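Local coordinates for vibralactone Cyclase (PDB 6KD0), which probably catalyses, as an alpha/beta-hydrolase-fold enzyme, the cyclization that forms the fused bicyclic beta-lactone of the fungal metabolite vibralactone, at residues 20-23 against 24-27. Residues are numbered along the deposited sequence; the frame is centred on the assembly and turned at random.
Sequences PVWA and AFPQ
Trp22 and Phe25 meet where the short helix 18-24 gives way to a loop, on the surface of this alpha/beta-hydrolase-fold chain. The CB of Trp22 leads away from residues 24-27, but CG lies anti to the backbone N (chi1 -177°); with chi2 at -119°, this brings the six-membered ring beside the Phe25 ring. There CE3 stands 4.0 Å from both CB and CD2 of Phe25, and CZ3 comes closest, 3.3 Å from Phe25 CD2. The Trp22 six-membered ring and the Phe25 ring are 20° from parallel, with centroids 5.3 Å apart, and are slid past each other with little overlap. Farther round, CH2 lies 3.8 Å from Phe25 CD2, and CZ2 lies 3.9 Å from OE1 of Gln27, whose bent chain sets that oxygen over one indole face, toward the rim. Phe317 meets the Phe25 ring edge-to-face and also touches Trp22. With an alanine in place of Trp22, Phe25 would probably lose its neighbour at CD2 and the Gln27 amide the surface it rests on. Backbone bonds span the same stretch: Ala24 N donates to Pro20 O and Phe25 N to Trp22 O, both at 3.1 Å. A water bridges the two segments, donating to Ala23 O and, at 2.6 Å, to Phe25 O.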
loop_
_atom_site.group_PDB
_atom_site.type_symbol
_atom_site.label_atom_id
_atom_site.label_comp_id
_atom_site.label_asym_id
_atom_site.label_seq_id
_atom_site.Cartn_x
_atom_site.Cartn_y
_atom_site.Cartn_z
ATOM N N PRO A 20 -6.508 -9.287 23.729
ATOM C CA PRO A 20 -5.607 -8.955 24.852
ATOM C C PRO A 20 -4.528 -7.953 24.477
ATOM O O PRO A 20 -4.209 -7.045 25.269
ATOM C CB PRO A 20 -5.008 -10.313 25.261
ATOM C CG PRO A 20 -5.358 -11.284 24.211
ATOM C CD PRO A 20 -6.415 -10.702 23.325
ATOM N N VAL A 21 -3.974 -8.083 23.268
ATOM C CA VAL A 21 -2.964 -7.135 22.798
ATOM C C VAL A 21 -3.545 -5.734 22.736
ATOM O O VAL A 21 -2.898 -4.753 23.125
ATOM C CB VAL A 21 -2.418 -7.564 21.425
ATOM C CG1 VAL A 21 -1.530 -6.478 20.850
ATOM C CG2 VAL A 21 -1.657 -8.872 21.553
ATOM N N TRP A 22 -4.770 -5.617 22.222
ATOM C CA TRP A 22 -5.430 -4.312 22.164
ATOM C C TRP A 22 -5.679 -3.764 23.562
ATOM O O TRP A 22 -5.533 -2.558 23.800
ATOM C CB TRP A 22 -6.744 -4.429 21.385
ATOM C CG TRP A 22 -7.450 -3.110 21.222
ATOM C CD1 TRP A 22 -8.691 -2.776 21.690
ATOM C CD2 TRP A 22 -6.939 -1.946 20.569
ATOM N NE1 TRP A 22 -8.988 -1.477 21.354
ATOM C CE2 TRP A 22 -7.927 -0.942 20.670
ATOM C CE3 TRP A 22 -5.746 -1.653 19.902
ATOM C CZ2 TRP A 22 -7.764 0.318 20.124
ATOM C CZ3 TRP A 22 -5.586 -0.384 19.360
ATOM C CH2 TRP A 22 -6.587 0.584 19.478
ATOM N N ALA A 23 -6.052 -4.640 24.501
ATOM C CA ALA A 23 -6.297 -4.196 25.868
ATOM C C ALA A 23 -5.047 -3.587 26.490
ATOM O O ALA A 23 -5.152 -2.695 27.341
ATOM C CB ALA A 23 -6.821 -5.358 26.714
ATOM N N ALA A 24 -3.856 -4.032 26.083
ATOM C CA ALA A 24 -2.648 -3.424 26.647
ATOM C C ALA A 24 -2.090 -2.242 25.846
ATOM O O ALA A 24 -1.130 -1.607 26.303
ATOM C CB ALA A 24 -1.541 -4.465 26.806
ATOM N N PHE A 25 -2.647 -1.926 24.685
ATOM C CA PHE A 25 -2.118 -0.833 23.861
ATOM C C PHE A 25 -2.347 0.506 24.550
ATOM O O PHE A 25 -3.479 0.796 24.949
ATOM C CB PHE A 25 -2.795 -0.846 22.495
ATOM C CG PHE A 25 -2.307 0.225 21.547
ATOM C CD1 PHE A 25 -0.990 0.252 21.117
ATOM C CD2 PHE A 25 -3.183 1.186 21.062
ATOM C CE1 PHE A 25 -0.551 1.228 20.225
ATOM C CE2 PHE A 25 -2.754 2.165 20.171
ATOM C CZ PHE A 25 -1.435 2.181 19.752
ATOM N N PRO A 26 -1.318 1.332 24.734
ATOM C CA PRO A 26 -1.522 2.657 25.339
ATOM C C PRO A 26 -2.214 3.584 24.351
ATOM O O PRO A 26 -1.756 3.744 23.221
ATOM C CB PRO A 26 -0.099 3.135 25.645
ATOM C CG PRO A 26 0.795 1.948 25.456
ATOM C CD PRO A 26 0.102 1.064 24.463
ATOM N N GLN A 27 -3.317 4.205 24.785
ATOM C CA GLN A 27 -3.987 5.147 23.896
ATOM C C GLN A 27 -3.822 6.571 24.410
ATOM O O GLN A 27 -3.806 6.786 25.626
ATOM C CB GLN A 27 -5.475 4.819 23.772
ATOM C CG GLN A 27 -5.812 3.814 22.674
ATOM C CD GLN A 27 -6.901 2.842 23.090
ATOM O OE1 GLN A 27 -6.616 1.733 23.538
ATOM N NE2 GLN A 27 -8.157 3.255 22.946
HETATM O O HOH W 1 -5.052 0.416 26.956
#